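MHP1 (Microbacterium liquefaciens, PDB 2JLN) mediates the sodium-dependent binding and uptake of 5-aryl-substituted hydantoins, such as 5-indolylmethyl and 5-benzyl hydantoin, across the membrane. Local coordinates at residues I84-N89 against R461-L466; N89-A94 against C327-R332; L370-G375 against A413-A418. All coordinates share one frame; numbering follows the deposited sequence.

Contact 1. Residues I84-N89 against R461-L466; sequences IRWGIN and RNEDYL
R85 and E463 join their segments through a salt bridge: R85 NH2 donates to E463 OE2 over 3.1 Å, with an N-H...O angle of 146°. The donor reaches OE2 nearly along the carboxylate C-O bond, while the two planar groups are turned 67° apart. Y22 reinforces the pair, its hydroxyl being hydrogen-bonded to both R85 NH1 and E463 OE1. The packing centres on W86. R85 CG is anti to the backbone N and the chain bends at chi2 (-66°), which lays CD 3.5 Å above the middle of one indole face, while N462 ND2 stands over the opposite face. L466 CD1 comes to the ring edge, 3.9 Å from W86 CE3. N462 CB touches W86 CZ3 at 4.1 Å, while its amide is bound by the backbone of I389 and L391. An alanine in place of R85 would probably leave E463 OE2 without its charged mate and uncover the indole face that CD packs against. G87, with positive phi, ends helix 81-86 directly after the indole. The short, weakly bonded helix 462-466 near the C terminus lies against the end of helix 81-86, with P19 and Y22 packing on L466.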
loop_
_atom_site.group_PDB
_atom_site.type_symbol
_atom_site.label_atom_id
_atom_site.label_comp_id
_atom_site.label_asym_id
_atom_site.label_seq_id
_atom_site.Cartn_x
_atom_site.Cartn_y
_atom_site.Cartn_z
ATOM N N ILE A 84 -6.769 5.078 12.966
ATOM C CA ILE A 84 -7.387 6.402 13.013
ATOM C C ILE A 84 -7.749 6.789 14.465
ATOM O O ILE A 84 -7.419 7.887 14.940
ATOM C CB ILE A 84 -8.627 6.443 12.091
ATOM C CG1 ILE A 84 -8.187 6.446 10.626
ATOM C CG2 ILE A 84 -9.491 7.644 12.377
ATOM C CD1 ILE A 84 -9.305 6.388 9.635
ATOM N N ARG A 85 -8.400 5.878 15.183
ATOM C CA ARG A 85 -8.869 6.171 16.528
ATOM C C ARG A 85 -7.715 6.337 17.531
ATOM O O ARG A 85 -7.744 7.269 18.338
ATOM C CB ARG A 85 -9.848 5.082 16.987
ATOM C CG ARG A 85 -10.870 5.505 18.027
ATOM C CD ARG A 85 -10.158 5.833 19.289
ATOM N NE ARG A 85 -11.027 6.320 20.353
ATOM C CZ ARG A 85 -10.619 7.163 21.302
ATOM N NH1 ARG A 85 -9.377 7.631 21.282
ATOM N NH2 ARG A 85 -11.455 7.552 22.260
ATOM N N TRP A 86 -6.707 5.458 17.471
ATOM C CA TRP A 86 -5.674 5.394 18.512
ATOM C C TRP A 86 -4.302 5.885 18.096
ATOM O O TRP A 86 -3.350 5.788 18.871
ATOM C CB TRP A 86 -5.526 3.977 19.076
ATOM C CG TRP A 86 -6.776 3.427 19.676
ATOM C CD1 TRP A 86 -7.505 2.343 19.230
ATOM C CD2 TRP A 86 -7.476 3.934 20.820
ATOM N NE1 TRP A 86 -8.609 2.154 20.031
ATOM C CE2 TRP A 86 -8.612 3.115 21.015
ATOM C CE3 TRP A 86 -7.260 5.005 21.699
ATOM C CZ2 TRP A 86 -9.512 3.328 22.067
ATOM C CZ3 TRP A 86 -8.162 5.211 22.740
ATOM C CH2 TRP A 86 -9.263 4.379 22.914
ATOM N N GLY A 87 -4.195 6.388 16.876
ATOM C CA GLY A 87 -2.941 6.908 16.367
ATOM C C GLY A 87 -1.732 5.981 16.272
ATOM O O GLY A 87 -0.624 6.481 16.215
ATOM N N ILE A 88 -1.912 4.658 16.209
ATOM C CA ILE A 88 -0.776 3.719 16.248
ATOM C C ILE A 88 -0.228 3.183 14.912
ATOM O O ILE A 88 -0.922 3.179 13.908
ATOM C CB ILE A 88 -1.045 2.509 17.198
ATOM C CG1 ILE A 88 -2.331 1.780 16.840
ATOM C CG2 ILE A 88 -1.098 2.944 18.659
ATOM C CD1 ILE A 88 -2.541 0.510 17.658
ATOM N N ASN A 89 1.036 2.747 14.948
ATOM C CA ASN A 89 1.761 1.954 13.912
ATOM C C ASN A 89 1.087 0.711 13.447
ATOM O O ASN A 89 0.298 0.128 14.191
ATOM C CB ASN A 89 3.000 1.315 14.553
ATOM C CG ASN A 89 4.255 1.957 14.153
ATOM O OD1 ASN A 89 4.262 2.800 13.272
ATOM N ND2 ASN A 89 5.344 1.578 14.802
ATOM N N ARG A 461 -5.134 4.476 31.195
ATOM C CA ARG A 461 -4.188 5.526 30.786
ATOM C C ARG A 461 -4.212 5.863 29.263
ATOM O O ARG A 461 -3.410 6.691 28.793
ATOM C CB ARG A 461 -2.752 5.203 31.246
ATOM C CG ARG A 461 -2.649 4.630 32.667
ATOM C CD ARG A 461 -1.241 4.768 33.283
ATOM N NE ARG A 461 -0.150 4.660 32.312
ATOM C CZ ARG A 461 0.526 5.706 31.805
ATOM N NH1 ARG A 461 0.224 6.965 32.178
ATOM N NH2 ARG A 461 1.511 5.497 30.914
ATOM N N ASN A 462 -5.121 5.237 28.501
ATOM C CA ASN A 462 -5.127 5.392 27.037
ATOM C C ASN A 462 -5.165 6.854 26.589
ATOM O O ASN A 462 -4.482 7.259 25.644
ATOM C CB ASN A 462 -6.307 4.643 26.395
ATOM C CG ASN A 462 -6.019 3.176 26.135
ATOM O OD1 ASN A 462 -4.868 2.732 26.154
ATOM N ND2 ASN A 462 -7.073 2.411 25.885
ATOM N N GLU A 463 -5.985 7.645 27.266
ATOM C CA GLU A 463 -6.225 8.998 26.825
ATOM C C GLU A 463 -5.056 9.887 27.223
ATOM O O GLU A 463 -4.850 10.962 26.655
ATOM C CB GLU A 463 -7.548 9.491 27.385
ATOM C CG GLU A 463 -8.753 8.785 26.785
ATOM C CD GLU A 463 -9.065 9.270 25.378
ATOM O OE1 GLU A 463 -8.645 10.394 25.025
ATOM O OE2 GLU A 463 -9.736 8.532 24.616
ATOM N N ASP A 464 -4.273 9.408 28.183
ATOM C CA ASP A 464 -3.018 10.054 28.546
ATOM C C ASP A 464 -2.075 10.135 27.353
ATOM O O ASP A 464 -1.407 11.142 27.174
ATOM C CB ASP A 464 -2.314 9.281 29.658
ATOM C CG ASP A 464 -2.890 9.554 31.042
ATOM O OD1 ASP A 464 -3.832 10.370 31.187
ATOM O OD2 ASP A 464 -2.373 8.926 31.995
ATOM N N TYR A 465 -2.002 9.066 26.558
ATOM C CA TYR A 465 -1.144 9.034 25.360
ATOM C C TYR A 465 -1.533 10.013 24.246
ATOM O O TYR A 465 -0.680 10.445 23.463
ATOM C CB TYR A 465 -1.109 7.629 24.771
ATOM C CG TYR A 465 -0.333 6.663 25.595
ATOM C CD1 TYR A 465 -0.924 6.011 26.650
ATOM C CD2 TYR A 465 1.006 6.418 25.331
ATOM C CE1 TYR A 465 -0.200 5.127 27.419
ATOM C CE2 TYR A 465 1.741 5.538 26.090
ATOM C CZ TYR A 465 1.134 4.886 27.134
ATOM O OH TYR A 465 1.840 4.002 27.915
ATOM N N LEU A 466 -2.817 10.351 24.176
ATOM C CA LEU A 466 -3.340 11.183 23.097
ATOM C C LEU A 466 -3.699 12.625 23.461
ATOM O O LEU A 466 -3.384 13.549 22.696
ATOM C CB LEU A 466 -4.564 10.517 22.492
ATOM C CG LEU A 466 -4.164 9.141 22.054
ATOM C CD1 LEU A 466 -5.391 8.390 21.562
ATOM C CD2 LEU A 466 -3.101 9.337 20.982
#

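Contact 2. Residues N89-A94 against C327-R332; sequences NFTVAA and CSTFPR
S328 OG is met by one amide nitrogen of 89-94, N89 ND2, at 3.3 Å. Two methyl groups pack near the same oxygen: V92 CG2 lies 3.7 Å from S328 OG, and T91 CG2 stands a little further off. The hydroxyl is sent into this group by a first torsion of 154°, which sets OG anti to the backbone N of S328. The amide nitrogen of N89 also lies 3.5 Å from S328 CB, so the serine meets it with both its carbon and its oxygen.

N89 occupies the N-cap position of helix 90-93, but its side chain makes no capping bond; its amide nitrogen lies beside S328. The first turn finds a partner elsewhere: F90 N is hydrogen-bonded to D229 OD1, a carboxylate from helix 228-231.

Both branches of T91 meet helix 314-329: OG1 is hydrogen-bonded to T325 OG1, and CG2, anti to the backbone N, approaches T329 OG1 to 4.2 Å. That second threonine hydroxyl is itself bonded to T325 O, one turn back in its own helix, so T325 serves both.

The contact sets the short helix 90-93, in the connection between transmembrane helices 2 and 3, against the last turn of helix 314-329, whose other end follows the sodium ligands S312 and T313. Helix 104-137 packs alongside, with I107 touching T91 and L104 touching T329, and M377 of helix 371-384 lies against A93 and A94.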
loop_
_atom_site.group_PDB
_atom_site.type_symbol
_atom_site.label_atom_id
_atom_site.label_comp_id
_atom_site.label_asym_id
_atom_site.label_seq_id
_atom_site.Cartn_x
_atom_site.Cartn_y
_atom_site.Cartn_z
ATOM N N ASN A 89 1.036 2.747 14.948
ATOM C CA ASN A 89 1.761 1.954 13.912
ATOM C C ASN A 89 1.087 0.711 13.447
ATOM O O ASN A 89 0.298 0.128 14.191
ATOM C CB ASN A 89 3.000 1.315 14.553
ATOM C CG ASN A 89 4.255 1.957 14.153
ATOM O OD1 ASN A 89 4.262 2.800 13.272
ATOM N ND2 ASN A 89 5.344 1.578 14.802
ATOM N N PHE A 90 1.521 0.221 12.287
ATOM C CA PHE A 90 1.295 -1.174 11.890
ATOM C C PHE A 90 2.114 -2.149 12.770
ATOM O O PHE A 90 1.567 -3.053 13.420
ATOM C CB PHE A 90 1.659 -1.370 10.414
ATOM C CG PHE A 90 1.649 -2.807 9.972
ATOM C CD1 PHE A 90 2.839 -3.505 9.790
ATOM C CD2 PHE A 90 0.456 -3.469 9.749
ATOM C CE1 PHE A 90 2.844 -4.817 9.395
ATOM C CE2 PHE A 90 0.452 -4.785 9.349
ATOM C CZ PHE A 90 1.654 -5.451 9.172
ATOM N N THR A 91 3.430 -1.945 12.810
ATOM C CA THR A 91 4.309 -2.854 13.527
ATOM C C THR A 91 3.917 -3.002 14.992
ATOM O O THR A 91 3.925 -4.112 15.534
ATOM C CB THR A 91 5.762 -2.398 13.439
ATOM O OG1 THR A 91 6.125 -2.221 12.063
ATOM C CG2 THR A 91 6.670 -3.435 14.045
ATOM N N VAL A 92 3.580 -1.879 15.631
ATOM C CA VAL A 92 3.084 -1.874 17.021
ATOM C C VAL A 92 1.726 -2.579 17.225
ATOM O O VAL A 92 1.559 -3.343 18.184
ATOM C CB VAL A 92 2.990 -0.441 17.583
ATOM C CG1 VAL A 92 2.009 -0.386 18.751
ATOM C CG2 VAL A 92 4.352 0.036 18.005
ATOM N N ALA A 93 0.769 -2.310 16.329
ATOM C CA ALA A 93 -0.576 -2.899 16.410
ATOM C C ALA A 93 -0.600 -4.431 16.271
ATOM O O ALA A 93 -1.515 -5.080 16.781
ATOM C CB ALA A 93 -1.511 -2.253 15.404
ATOM N N ALA A 94 0.396 -5.009 15.590
ATOM C CA ALA A 94 0.441 -6.462 15.408
ATOM C C ALA A 94 0.743 -7.189 16.724
ATOM O O ALA A 94 0.435 -8.372 16.884
ATOM C CB ALA A 94 1.423 -6.844 14.342
ATOM N N CYS A 327 12.495 1.610 13.752
ATOM C CA CYS A 327 12.607 2.528 14.884
ATOM C C CYS A 327 11.685 2.066 16.020
ATOM O O CYS A 327 11.647 2.644 17.114
ATOM C CB CYS A 327 12.305 3.968 14.459
ATOM S SG CYS A 327 10.558 4.330 14.218
ATOM N N SER A 328 10.968 0.985 15.769
ATOM C CA SER A 328 9.905 0.590 16.657
ATOM C C SER A 328 10.137 -0.795 17.258
ATOM O O SER A 328 9.520 -1.143 18.261
ATOM C CB SER A 328 8.593 0.682 15.896
ATOM O OG SER A 328 7.657 -0.191 16.433
ATOM N N THR A 329 11.036 -1.572 16.653
ATOM C CA THR A 329 11.504 -2.862 17.202
ATOM C C THR A 329 12.828 -2.695 17.981
ATOM O O THR A 329 13.053 -3.357 19.000
ATOM C CB THR A 329 11.782 -3.913 16.087
ATOM O OG1 THR A 329 10.564 -4.303 15.435
ATOM C CG2 THR A 329 12.476 -5.137 16.681
ATOM N N PHE A 330 13.712 -1.830 17.474
ATOM C CA PHE A 330 14.943 -1.461 18.184
ATOM C C PHE A 330 14.899 0.013 18.625
ATOM O O PHE A 330 15.628 0.876 18.079
ATOM C CB PHE A 330 16.163 -1.760 17.314
ATOM C CG PHE A 330 16.111 -3.101 16.709
ATOM C CD1 PHE A 330 15.872 -3.249 15.356
ATOM C CD2 PHE A 330 16.214 -4.222 17.510
ATOM C CE1 PHE A 330 15.772 -4.508 14.796
ATOM C CE2 PHE A 330 16.126 -5.480 16.966
ATOM C CZ PHE A 330 15.902 -5.633 15.597
ATOM N N PRO A 331 14.036 0.303 19.620
ATOM C CA PRO A 331 13.669 1.698 19.811
ATOM C C PRO A 331 14.807 2.564 20.382
ATOM O O PRO A 331 14.773 3.768 20.156
ATOM C CB PRO A 331 12.449 1.601 20.738
ATOM C CG PRO A 331 12.625 0.309 21.422
ATOM C CD PRO A 331 13.166 -0.590 20.399
ATOM N N ARG A 332 15.795 1.991 21.068
ATOM C CA ARG A 332 16.917 2.818 21.542
ATOM C C ARG A 332 18.050 2.847 20.501
ATOM O O ARG A 332 18.908 3.728 20.553
ATOM C CB ARG A 332 17.425 2.430 22.958
ATOM C CG ARG A 332 16.372 1.803 23.894
ATOM C CD ARG A 332 15.817 2.693 25.008
ATOM N NE ARG A 332 14.851 3.714 24.572
ATOM C CZ ARG A 332 13.559 3.769 24.913
ATOM N NH1 ARG A 332 13.004 2.849 25.686
ATOM N NH2 ARG A 332 12.814 4.759 24.465
#

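Contact 3. Residues L370-G375 against A413-A418; sequences LGPLAG and AVYAVA
Y415 reaches P372 because its first torsion, chi1 -160°, places CG anti to the backbone N, and the second torsion then turns one face of the ring to the proline. P372 CG sits 3.8 Å from the ring centroid and 22° off the ring normal, a CH-pi contact over the face but shifted toward the rim. The nearest ring atoms to CG are CZ and CE1, while P372 CB lies 3.6 Å from Y415 CE1, so two carbons of the pyrrolidine follow the same side of the phenol. L373 adds contacts at the CE1 corner: its CB is 3.8 Å from Y415 CE1, and its CA lies in the ring plane, at the edge.

Both segments belong to transmembrane helices, 10 and 11, of an APC-clan transporter with the LeuT fold. In this fold a ten-helix core carries the transport site, and transmembrane helix 11 follows it, so the contact lays helix 409-423 against the start of helix 371-384 in the last core helix, 10. The short segments 371-375 and 413-418 approach to 9.7 Å between axes, with 136° between their N-to-C directions. A proline suits the first turn of helix 371-384, where its missing N-H costs no helical hydrogen bond.

The phenol hydroxyl passes beyond the proline and is hydrogen-bonded to A369 O, a backbone oxygen just before that helix. This bond holds the tip of the tyrosine beside the backbone of L370, whose CA is 3.9 Å from Y415 OH. One turn further along helix 409-423, A418 CB meets P372 CB at 4.3 Å. A437 of helix 429-448 also packs on P372, while L373 touches P106 of helix 104-137.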
loop_
_atom_site.group_PDB
_atom_site.type_symbol
_atom_site.label_atom_id
_atom_site.label_comp_id
_atom_site.label_asym_id
_atom_site.label_seq_id
_atom_site.Cartn_x
_atom_site.Cartn_y
_atom_site.Cartn_z
ATOM N N LEU A 370 -0.667 -12.859 2.854
ATOM C CA LEU A 370 -0.915 -11.884 3.896
ATOM C C LEU A 370 -2.419 -11.881 4.187
ATOM O O LEU A 370 -2.924 -11.108 4.994
ATOM C CB LEU A 370 -0.452 -10.504 3.439
ATOM C CG LEU A 370 1.027 -10.429 3.088
ATOM C CD1 LEU A 370 1.432 -8.999 2.752
ATOM C CD2 LEU A 370 1.866 -10.989 4.221
ATOM N N GLY A 371 -3.136 -12.761 3.510
ATOM C CA GLY A 371 -4.563 -12.858 3.706
ATOM C C GLY A 371 -4.904 -13.186 5.145
ATOM O O GLY A 371 -5.771 -12.537 5.724
ATOM N N PRO A 372 -4.251 -14.218 5.722
ATOM C CA PRO A 372 -4.464 -14.464 7.148
ATOM C C PRO A 372 -3.965 -13.314 8.032
ATOM O O PRO A 372 -4.579 -13.050 9.056
ATOM C CB PRO A 372 -3.675 -15.764 7.403
ATOM C CG PRO A 372 -2.784 -15.887 6.242
ATOM C CD PRO A 372 -3.579 -15.370 5.108
ATOM N N LEU A 373 -2.901 -12.625 7.649
ATOM C CA LEU A 373 -2.439 -11.516 8.477
ATOM C C LEU A 373 -3.514 -10.440 8.601
ATOM O O LEU A 373 -3.740 -9.922 9.688
ATOM C CB LEU A 373 -1.144 -10.902 7.945
ATOM C CG LEU A 373 -0.681 -9.690 8.752
ATOM C CD1 LEU A 373 -0.028 -10.149 10.054
ATOM C CD2 LEU A 373 0.264 -8.818 7.936
ATOM N N ALA A 374 -4.175 -10.112 7.496
ATOM C CA ALA A 374 -5.238 -9.108 7.515
ATOM C C ALA A 374 -6.467 -9.646 8.229
ATOM O O ALA A 374 -7.239 -8.884 8.824
ATOM C CB ALA A 374 -5.596 -8.692 6.115
ATOM N N GLY A 375 -6.628 -10.970 8.176
ATOM C CA GLY A 375 -7.812 -11.634 8.691
ATOM C C GLY A 375 -7.773 -11.751 10.193
ATOM O O GLY A 375 -8.768 -11.598 10.871
ATOM N N ALA A 413 -0.317 -20.525 14.982
ATOM C CA ALA A 413 -0.924 -21.764 14.511
ATOM C C ALA A 413 -2.136 -21.460 13.618
ATOM O O ALA A 413 -2.229 -21.985 12.508
ATOM C CB ALA A 413 -1.291 -22.670 15.659
ATOM N N VAL A 414 -3.052 -20.611 14.082
ATOM C CA VAL A 414 -4.168 -20.189 13.233
ATOM C C VAL A 414 -3.631 -19.664 11.904
ATOM O O VAL A 414 -4.243 -19.862 10.854
ATOM C CB VAL A 414 -5.022 -19.084 13.878
ATOM C CG1 VAL A 414 -6.026 -18.527 12.872
ATOM C CG2 VAL A 414 -5.723 -19.596 15.108
ATOM N N TYR A 415 -2.481 -18.997 11.935
ATOM C CA TYR A 415 -1.880 -18.530 10.684
ATOM C C TYR A 415 -1.514 -19.701 9.728
ATOM O O TYR A 415 -1.922 -19.703 8.555
ATOM C CB TYR A 415 -0.664 -17.638 10.961
ATOM C CG TYR A 415 -0.289 -16.742 9.809
ATOM C CD1 TYR A 415 -0.801 -15.465 9.726
ATOM C CD2 TYR A 415 0.561 -17.168 8.799
ATOM C CE1 TYR A 415 -0.484 -14.620 8.682
ATOM C CE2 TYR A 415 0.889 -16.322 7.747
ATOM C CZ TYR A 415 0.353 -15.045 7.707
ATOM O OH TYR A 415 0.623 -14.168 6.697
ATOM N N ALA A 416 -0.765 -20.689 10.237
ATOM C CA ALA A 416 -0.382 -21.875 9.455
ATOM C C ALA A 416 -1.586 -22.593 8.865
ATOM O O ALA A 416 -1.724 -22.662 7.650
ATOM C CB ALA A 416 0.417 -22.818 10.294
ATOM N N VAL A 417 -2.463 -23.109 9.729
ATOM C CA VAL A 417 -3.699 -23.751 9.276
ATOM C C VAL A 417 -4.420 -22.985 8.150
ATOM O O VAL A 417 -4.833 -23.591 7.158
ATOM C CB VAL A 417 -4.701 -24.026 10.435
ATOM C CG1 VAL A 417 -6.127 -24.305 9.883
ATOM C CG2 VAL A 417 -4.198 -25.165 11.340
ATOM N N ALA A 418 -4.573 -21.665 8.294
ATOM C CA ALA A 418 -5.291 -20.875 7.284
ATOM C C ALA A 418 -4.540 -20.729 5.947
ATOM O O ALA A 418 -5.163 -20.721 4.884
ATOM C CB ALA A 418 -5.706 -19.513 7.829
#

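How the contacts relate
Following the chain from the N terminus, contact 1 opens at 84-89 and contact 2 directly after it, with N89 common to both. Contact 2 closes at 327-332, bringing the connection after helix 81-86 to the end of helix 314-329. Contact 3 closes a short loop, 370-375 with 413-418, in series with contact 2, and ties transmembrane helices 10 and 11. Only at 461-466, near the modelled C terminus, does contact 1 close against the end of helix 81-86; its loop encloses the other two, and none cross. Contacts 1 and 2 touch where I88 CD1 meets A93 CB at 3.7 Å. F90 CZ and L373 CD2, 3.8 Å apart, join contacts 2 and 3.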